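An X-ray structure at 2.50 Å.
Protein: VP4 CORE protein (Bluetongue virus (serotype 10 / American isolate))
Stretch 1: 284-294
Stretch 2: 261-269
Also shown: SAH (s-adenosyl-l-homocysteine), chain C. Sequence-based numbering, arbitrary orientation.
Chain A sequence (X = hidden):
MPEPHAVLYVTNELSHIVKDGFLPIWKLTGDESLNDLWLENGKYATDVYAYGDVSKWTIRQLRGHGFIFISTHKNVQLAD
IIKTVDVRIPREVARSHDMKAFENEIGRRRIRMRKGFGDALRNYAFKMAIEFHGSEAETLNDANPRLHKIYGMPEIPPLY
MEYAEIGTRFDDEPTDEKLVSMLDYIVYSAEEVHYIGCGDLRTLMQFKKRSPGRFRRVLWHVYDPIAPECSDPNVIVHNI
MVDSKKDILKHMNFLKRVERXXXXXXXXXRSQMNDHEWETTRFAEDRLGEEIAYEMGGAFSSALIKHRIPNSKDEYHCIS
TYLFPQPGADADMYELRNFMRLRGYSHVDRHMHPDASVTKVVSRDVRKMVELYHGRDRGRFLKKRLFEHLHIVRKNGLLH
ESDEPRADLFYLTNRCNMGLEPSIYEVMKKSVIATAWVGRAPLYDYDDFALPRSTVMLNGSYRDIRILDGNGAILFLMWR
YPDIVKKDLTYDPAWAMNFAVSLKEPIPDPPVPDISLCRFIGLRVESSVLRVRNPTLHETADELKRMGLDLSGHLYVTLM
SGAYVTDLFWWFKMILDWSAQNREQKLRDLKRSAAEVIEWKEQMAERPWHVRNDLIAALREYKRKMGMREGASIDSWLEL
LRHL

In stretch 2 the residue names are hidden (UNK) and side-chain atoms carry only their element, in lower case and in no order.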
ATOM      1  N   ALA A 284     -23.793   5.249  36.445  1.00 -7.81           N
ATOM      2  CA  ALA A 284     -23.133   4.272  37.310  1.00 -3.66           C
ATOM      3  C   ALA A 284     -22.760   2.981  36.570  1.00  8.30           C
ATOM      4  O   ALA A 284     -21.878   2.253  37.014  1.00 16.55           O
ATOM      5  CB  ALA A 284     -23.981   3.980  38.544  1.00  4.34           C
ATOM      6  N   GLU A 285     -23.434   2.708  35.457  1.00  1.04           N
ATOM      7  CA  GLU A 285     -23.072   1.573  34.581  1.00 -9.17           C
ATOM      8  C   GLU A 285     -21.833   1.856  33.755  1.00  2.88           C
ATOM      9  O   GLU A 285     -20.945   1.014  33.674  1.00  9.19           O
ATOM     10  CB  GLU A 285     -24.219   1.172  33.646  1.00-12.38           C
ATOM     11  CG  GLU A 285     -25.446   0.634  34.369  1.00-11.05           C
ATOM     12  CD  GLU A 285     -26.651   0.529  33.455  1.00 -0.80           C
ATOM     13  OE1 GLU A 285     -26.680   1.230  32.413  1.00 15.30           O
ATOM     14  OE2 GLU A 285     -27.567  -0.254  33.787  1.00  8.26           O
ATOM     15  N   ASP A 286     -21.777   3.032  33.138  1.00 18.74           N
ATOM     16  CA  ASP A 286     -20.608   3.405  32.348  1.00  7.52           C
ATOM     17  C   ASP A 286     -19.377   3.453  33.249  1.00 13.29           C
ATOM     18  O   ASP A 286     -18.326   2.928  32.882  1.00 15.74           O
ATOM     19  CB  ASP A 286     -20.811   4.750  31.635  1.00 -3.07           C
ATOM     20  CG  ASP A 286     -21.929   4.717  30.576  1.00 16.12           C
ATOM     21  OD1 ASP A 286     -22.450   3.623  30.238  1.00 25.57           O
ATOM     22  OD2 ASP A 286     -22.265   5.808  30.068  1.00 27.38           O
ATOM     23  N   ARG A 287     -19.530   4.068  34.424  1.00 15.97           N
ATOM     24  CA  ARG A 287     -18.471   4.149  35.435  1.00 20.72           C
ATOM     25  C   ARG A 287     -18.019   2.773  35.929  1.00 20.10           C
ATOM     26  O   ARG A 287     -16.846   2.596  36.261  1.00 27.24           O
ATOM     27  CB  ARG A 287     -18.910   4.987  36.660  1.00 25.12           C
ATOM     28  CG  ARG A 287     -18.896   6.531  36.538  1.00 -8.26           C
ATOM     29  CD  ARG A 287     -18.231   7.065  35.245  1.00 16.14           C
ATOM     30  NE  ARG A 287     -19.235   7.467  34.256  1.00 26.72           N
ATOM     31  CZ  ARG A 287     -19.018   7.575  32.950  1.00 37.67           C
ATOM     32  NH1 ARG A 287     -17.823   7.302  32.444  1.00 19.39           N
ATOM     33  NH2 ARG A 287     -20.008   7.946  32.143  1.00 18.37           N
ATOM     34  N   LEU A 288     -18.954   1.820  35.997  1.00 14.96           N
ATOM     35  CA  LEU A 288     -18.663   0.472  36.493  1.00  7.59           C
ATOM     36  C   LEU A 288     -17.764  -0.288  35.532  1.00  8.55           C
ATOM     37  O   LEU A 288     -16.779  -0.898  35.955  1.00 11.96           O
ATOM     38  CB  LEU A 288     -19.945  -0.332  36.732  1.00 -9.63           C
ATOM     39  CG  LEU A 288     -19.743  -1.737  37.310  1.00  1.16           C
ATOM     40  CD1 LEU A 288     -19.039  -1.650  38.669  1.00 -1.30           C
ATOM     41  CD2 LEU A 288     -21.061  -2.514  37.430  1.00 -8.48           C
ATOM     42  N   GLY A 289     -18.123  -0.240  34.248  1.00 16.61           N
ATOM     43  CA  GLY A 289     -17.368  -0.881  33.179  1.00 15.02           C
ATOM     44  C   GLY A 289     -15.929  -0.430  33.158  1.00 28.82           C
ATOM     45  O   GLY A 289     -15.021  -1.243  32.984  1.00 15.30           O
ATOM     46  N   GLU A 290     -15.742   0.875  33.349  1.00 17.39           N
ATOM     47  CA  GLU A 290     -14.427   1.495  33.441  1.00 21.81           C
ATOM     48  C   GLU A 290     -13.636   0.961  34.640  1.00 26.56           C
ATOM     49  O   GLU A 290     -12.473   0.567  34.506  1.00 19.99           O
ATOM     50  CB  GLU A 290     -14.573   3.021  33.538  1.00 16.14           C
ATOM     51  CG  GLU A 290     -15.033   3.701  32.249  1.00 28.03           C
ATOM     52  CD  GLU A 290     -15.383   5.178  32.430  1.00 10.33           C
ATOM     53  OE1 GLU A 290     -15.096   5.757  33.507  1.00 33.01           O
ATOM     54  OE2 GLU A 290     -15.960   5.761  31.484  1.00 51.91           O
ATOM     55  N   GLU A 291     -14.289   0.958  35.803  1.00 10.64           N
ATOM     56  CA  GLU A 291     -13.716   0.493  37.062  1.00 17.83           C
ATOM     57  C   GLU A 291     -13.319  -0.982  37.003  1.00 25.19           C
ATOM     58  O   GLU A 291     -12.214  -1.342  37.385  1.00 16.75           O
ATOM     59  CB  GLU A 291     -14.710   0.730  38.192  1.00  9.46           C
ATOM     60  CG  GLU A 291     -14.873   2.199  38.567  1.00 15.31           C
ATOM     61  CD  GLU A 291     -15.995   2.447  39.568  1.00  3.81           C
ATOM     62  OE1 GLU A 291     -16.584   1.461  40.090  1.00  7.30           O
ATOM     63  OE2 GLU A 291     -16.290   3.638  39.839  1.00 12.72           O
ATOM     64  N   ILE A 292     -14.220  -1.827  36.506  1.00 16.80           N
ATOM     65  CA  ILE A 292     -13.916  -3.243  36.280  1.00 17.10           C
ATOM     66  C   ILE A 292     -12.692  -3.407  35.379  1.00 15.38           C
ATOM     67  O   ILE A 292     -11.808  -4.223  35.658  1.00 24.75           O
ATOM     68  CB  ILE A 292     -15.148  -4.005  35.731  1.00 11.02           C
ATOM     69  CG1 ILE A 292     -16.151  -4.228  36.878  1.00 10.03           C
ATOM     70  CG2 ILE A 292     -14.732  -5.335  35.103  1.00 25.34           C
ATOM     71  CD1 ILE A 292     -17.490  -4.828  36.483  1.00 16.82           C
ATOM     72  N   ALA A 293     -12.637  -2.601  34.319  1.00 17.54           N
ATOM     73  CA  ALA A 293     -11.518  -2.629  33.381  1.00 14.52           C
ATOM     74  C   ALA A 293     -10.212  -2.198  34.057  1.00 16.87           C
ATOM     75  O   ALA A 293      -9.186  -2.862  33.903  1.00 20.08           O
ATOM     76  CB  ALA A 293     -11.819  -1.761  32.136  1.00  9.75           C
ATOM     77  N   TYR A 294     -10.263  -1.092  34.802  1.00 23.32           N
ATOM     78  CA  TYR A 294      -9.095  -0.577  35.518  1.00 19.04           C
ATOM     79  C   TYR A 294      -8.544  -1.617  36.508  1.00 21.76           C
ATOM     80  O   TYR A 294      -7.335  -1.823  36.568  1.00 19.83           O
ATOM     81  CB  TYR A 294      -9.424   0.749  36.226  1.00 15.69           C
ATOM     82  CG  TYR A 294      -8.211   1.541  36.683  1.00 20.20           C
ATOM     83  CD1 TYR A 294      -7.518   2.372  35.794  1.00 10.18           C
ATOM     84  CD2 TYR A 294      -7.764   1.471  37.996  1.00 21.23           C
ATOM     85  CE1 TYR A 294      -6.406   3.100  36.193  1.00 38.69           C
ATOM     86  CE2 TYR A 294      -6.642   2.203  38.418  1.00 -8.02           C
ATOM     87  CZ  TYR A 294      -5.971   3.016  37.502  1.00 15.91           C
ATOM     88  OH  TYR A 294      -4.868   3.744  37.894  1.00 40.01           O
ATOM     89  N   UNK A 261      -8.890  -8.131  25.060  1.00 14.62           N
ATOM     90  CA  UNK A 261      -9.606  -6.851  24.964  1.00 10.46           C
ATOM     91  C   UNK A 261     -10.947  -6.920  25.687  1.00 17.35           C
ATOM     92  O   UNK A 261     -11.691  -7.895  25.545  1.00 14.66           O
ATOM     93  c   UNK A 261     -10.750  -4.103  23.545  1.00 11.78           C
ATOM     94  c   UNK A 261     -10.960  -5.529  23.072  1.00 13.42           C
ATOM     95  c   UNK A 261      -9.815  -6.454  23.501  1.00  8.12           C
ATOM     96  c   UNK A 261     -11.022  -5.588  21.560  1.00 10.54           C
ATOM     97  N   UNK A 262     -11.238  -5.867  26.447  1.00 20.37           N
ATOM     98  CA  UNK A 262     -12.439  -5.765  27.258  1.00 11.36           C
ATOM     99  C   UNK A 262     -13.433  -4.819  26.581  1.00 18.02           C
ATOM    100  O   UNK A 262     -13.129  -3.645  26.361  1.00 17.47           O
ATOM    101  c   UNK A 262     -13.529  -6.236  30.427  1.00 19.18           C
ATOM    102  c   UNK A 262     -15.259  -4.941  31.509  1.00  9.88           C
ATOM    103  c   UNK A 262     -12.041  -5.249  28.647  1.00 12.67           C
ATOM    104  c   UNK A 262     -14.907  -3.842  30.736  1.00 18.79           C
ATOM    105  c   UNK A 262     -13.869  -3.949  29.805  1.00 14.89           C
ATOM    106  c   UNK A 262     -14.569  -6.141  31.355  1.00 20.92           C
ATOM    107  c   UNK A 262     -13.181  -5.147  29.635  1.00  9.22           C
ATOM    108  N   UNK A 263     -14.610  -5.345  26.241  1.00 21.33           N
ATOM    109  CA  UNK A 263     -15.667  -4.574  25.569  1.00 11.07           C
ATOM    110  C   UNK A 263     -16.926  -4.501  26.453  1.00 15.96           C
ATOM    111  O   UNK A 263     -17.501  -5.537  26.800  1.00 11.34           O
ATOM    112  c   UNK A 263     -14.796  -5.201  23.273  1.00 15.65           C
ATOM    113  c   UNK A 263     -16.027  -5.168  24.184  1.00 12.15           C
ATOM    114  c   UNK A 263     -15.072  -5.659  21.844  1.00 10.89           C
ATOM    115  c   UNK A 263     -17.149  -4.355  23.531  1.00 -9.81           C
ATOM    116  N   UNK A 264     -17.336  -3.275  26.805  1.00 14.07           N
ATOM    117  CA  UNK A 264     -18.468  -3.013  27.722  1.00 15.94           C
ATOM    118  C   UNK A 264     -19.547  -2.182  27.040  1.00 18.10           C
ATOM    119  O   UNK A 264     -19.310  -1.021  26.673  1.00 24.94           O
ATOM    120  c   UNK A 264     -19.871  -0.868  30.033  1.00  7.10           C
ATOM    121  c   UNK A 264     -19.319  -2.674  31.243  1.00 15.29           C
ATOM    122  c   UNK A 264     -18.810  -3.845  31.817  1.00 31.63           C
ATOM    123  c   UNK A 264     -20.871  -2.409  33.139  1.00 54.76           C
ATOM    124  c   UNK A 264     -19.330  -4.276  33.025  1.00 57.32           C
ATOM    125  n   UNK A 264     -20.665  -0.873  31.165  1.00 17.98           N
ATOM    126  c   UNK A 264     -19.036  -1.956  30.033  1.00 26.34           C
ATOM    127  c   UNK A 264     -20.352  -3.563  33.669  1.00  1.35           C
ATOM    128  c   UNK A 264     -17.976  -2.303  28.991  1.00 21.48           C
ATOM    129  c   UNK A 264     -20.344  -1.968  31.925  1.00-12.06           C
ATOM    130  N   UNK A 265     -20.724  -2.795  26.877  1.00 23.12           N
ATOM    131  CA  UNK A 265     -21.879  -2.163  26.229  1.00 18.69           C
ATOM    132  C   UNK A 265     -23.140  -2.308  27.075  1.00 24.65           C
ATOM    133  O   UNK A 265     -24.260  -2.359  26.553  1.00 14.94           O
ATOM    134  o   UNK A 265     -22.844  -0.570  24.077  1.00 28.22           O
ATOM    135  c   UNK A 265     -22.099  -2.734  24.813  1.00 17.52           C
ATOM    136  o   UNK A 265     -23.700  -2.323  23.085  1.00 13.87           O
ATOM    137  c   UNK A 265     -22.940  -1.811  23.929  1.00 24.46           C
ATOM    138  N   UNK A 266     -22.945  -2.349  28.387  1.00 23.39           N
ATOM    139  CA  UNK A 266     -24.031  -2.532  29.350  1.00 24.97           C
ATOM    140  C   UNK A 266     -25.025  -1.351  29.398  1.00 29.97           C
ATOM    141  O   UNK A 266     -24.629  -0.186  29.496  1.00 31.64           O
ATOM    142  c   UNK A 266     -22.657  -4.147  30.710  1.00 13.93           C
ATOM    143  c   UNK A 266     -24.528  -2.910  31.818  1.00 10.28           C
ATOM    144  c   UNK A 266     -23.447  -2.847  30.754  1.00 21.21           C
ATOM    145  N   UNK A 267     -26.312  -1.683  29.305  1.00 26.23           N
ATOM    146  CA  UNK A 267     -27.421  -0.734  29.458  1.00 34.04           C
ATOM    147  C   UNK A 267     -28.689  -1.485  29.900  1.00 21.50           C
ATOM    148  O   UNK A 267     -28.817  -2.684  29.646  1.00 17.65           O
ATOM    149  c   UNK A 267     -27.681   0.023  28.152  1.00 22.64           C
ATOM    150  o   UNK A 267     -28.337  -0.796  27.202  1.00 17.52           O
ATOM    151  N   UNK A 268     -29.616  -0.778  30.550  1.00 30.90           N
ATOM    152  CA  UNK A 268     -30.832  -1.403  31.096  1.00 29.95           C
ATOM    153  C   UNK A 268     -32.122  -0.674  30.712  1.00 29.65           C
ATOM    154  O   UNK A 268     -32.103   0.247  29.898  1.00 26.21           O
ATOM    155  o   UNK A 268     -29.942  -2.649  32.995  1.00 90.46           O
ATOM    156  c   UNK A 268     -30.726  -1.529  32.621  1.00 24.57           C
ATOM    157  N   UNK A 269     -33.240  -1.113  31.293  1.00 34.81           N
ATOM    158  CA  UNK A 269     -34.539  -0.448  31.146  1.00 42.40           C
ATOM    159  C   UNK A 269     -34.718   0.631  32.213  1.00 32.26           C
ATOM    160  O   UNK A 269     -35.848   1.043  32.519  1.00 32.37           O
ATOM    161  o   UNK A 269     -35.621  -3.018  29.429  1.00-15.90           O
ATOM    162  c   UNK A 269     -36.134  -1.966  29.882  1.00 20.98           C
ATOM    163  c   UNK A 269     -35.678  -1.468  31.240  1.00 64.74           C
ATOM    164  o   UNK A 269     -37.017  -1.317  29.274  1.00 59.52           O
TER
HETATM  165  N   SAH C1646     -24.296  -5.059  22.399  1.00 23.02           N
HETATM  166  CA  SAH C1646     -25.754  -5.151  22.068  1.00 30.27           C
HETATM  167  CB  SAH C1646     -26.530  -3.903  22.498  1.00  5.58           C
HETATM  168  CG  SAH C1646     -26.507  -3.653  24.002  1.00 23.71           C
HETATM  169  SD  SAH C1646     -28.135  -3.924  24.735  1.00 38.74           S
HETATM  170  C   SAH C1646     -25.947  -5.427  20.580  1.00 31.49           C
HETATM  171  O   SAH C1646     -25.089  -5.104  19.757  1.00 32.51           O
HETATM  172  OXT SAH C1646     -26.962  -5.992  20.174  1.00 49.20           O
HETATM  173  C5' SAH C1646     -27.535  -3.817  26.432  1.00 20.83           C
HETATM  174  C4' SAH C1646     -27.579  -5.196  27.065  1.00 31.39           C
HETATM  175  O4' SAH C1646     -26.870  -5.209  28.277  1.00 26.03           O
HETATM  176  C3' SAH C1646     -28.986  -5.659  27.404  1.00 27.59           C
HETATM  177  O3' SAH C1646     -29.344  -6.641  26.466  1.00 22.62           O
HETATM  178  C2' SAH C1646     -28.892  -6.232  28.809  1.00  5.55           C
HETATM  179  O2' SAH C1646     -29.369  -7.555  28.856  1.00 49.50           O
HETATM  180  C1' SAH C1646     -27.402  -6.247  29.069  1.00 29.06           C
HETATM  181  N9  SAH C1646     -26.971  -6.042  30.459  1.00 46.31           N
HETATM  182  C8  SAH C1646     -27.494  -5.204  31.409  1.00 24.84           C
HETATM  183  N7  SAH C1646     -26.748  -5.323  32.532  1.00 57.23           N
HETATM  184  C5  SAH C1646     -25.755  -6.209  32.307  1.00 42.35           C
HETATM  185  C6  SAH C1646     -24.719  -6.696  33.098  1.00 54.30           C
HETATM  186  N6  SAH C1646     -24.576  -6.274  34.351  1.00 26.20           N
HETATM  187  N1  SAH C1646     -23.838  -7.626  32.574  1.00 19.24           N
HETATM  188  C2  SAH C1646     -23.983  -8.066  31.278  1.00 11.89           C
HETATM  189  N3  SAH C1646     -25.013  -7.573  30.498  1.00 44.99           N
HETATM  190  C4  SAH C1646     -25.882  -6.664  31.005  1.00 22.67           C

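Position 261 opens the stretch on a strand and carries four side-chain carbons, forked at the second; the side chain is out of reach of the helix 284-294. The branching identifies Leu261. At position 262 one carbon leads to a ring of six carbons, the CA-to-CB bond points toward the helix, and the ring packs against Gly289, Ile292 and Ala293. The ring has no heteroatom and no substituent oxygen, so this is Phe262. Ala293 CA lies over one face of its ring, while Ala293 CB approaches Phe262 CD2 at 3.8 Å and Ile292 CG2 approaches Phe262 CZ at 3.7 Å.

Position 263 again has four carbons, but the fork is at the first and one arm is two carbons long, which defines Ile263. It is out of reach of the helix, as expected for the alternation of a strand. Position 264 bears one carbon followed by fused five- and six-membered rings holding eight carbons and one nitrogen, packed against Gly289: this is Trp264. Gly289 CA sits over the face of the six-membered ring, 3.4 Å from its centroid, in a CH-pi contact. Leu288 CD2 lies 4.0 Å from Trp264 CH2, and Ile292 CD1 4.0 Å from Trp264 CZ3. Trp264 NE1 is 3.2 Å from Glu285 O.

Position 265 has two carbons, the second carrying two oxygens, and touches nothing on the helix. It is Asp265, whose OD2 accepts a hydrogen bond of 2.9 Å from the amino N of SAH. At position 266 one carbon carries two others; the CA-to-CB bond points toward the helix, and the side chain lies near Glu285. This is Val266, with CG1 4.4 Å from Glu285 CD and 3.4 Å from SAH N7.

Position 267 shows one carbon and one oxygen, and its CA lies 3.6 Å from Glu285 OE1. The atoms give Ser267, whose OG is 3.2 Å from SAH C5'. Position 268 has the same composition, with its oxygen near Glu285, and is Ser268; a weak hydrogen bond of 3.5 Å can link Ser268 OG to Glu285 OE2. Position 269 has two carbons, the second bearing two oxygens, and makes no contact with the helix: Asp269.

The helix and strand run nearly antiparallel, at 169°, with axes 9.2 Å apart at closest approach. Alternate strand residues Phe262 and Trp264 face the helix, and Gly289 lets the indole lie against its backbone: an ideal CB there would be 2.5 Å from Trp264 CG, a clash. Beyond the strand, Glu285 meets the loop that also lines the SAH site.

Stretch 2, residues 261-269: LFIWDVSSD
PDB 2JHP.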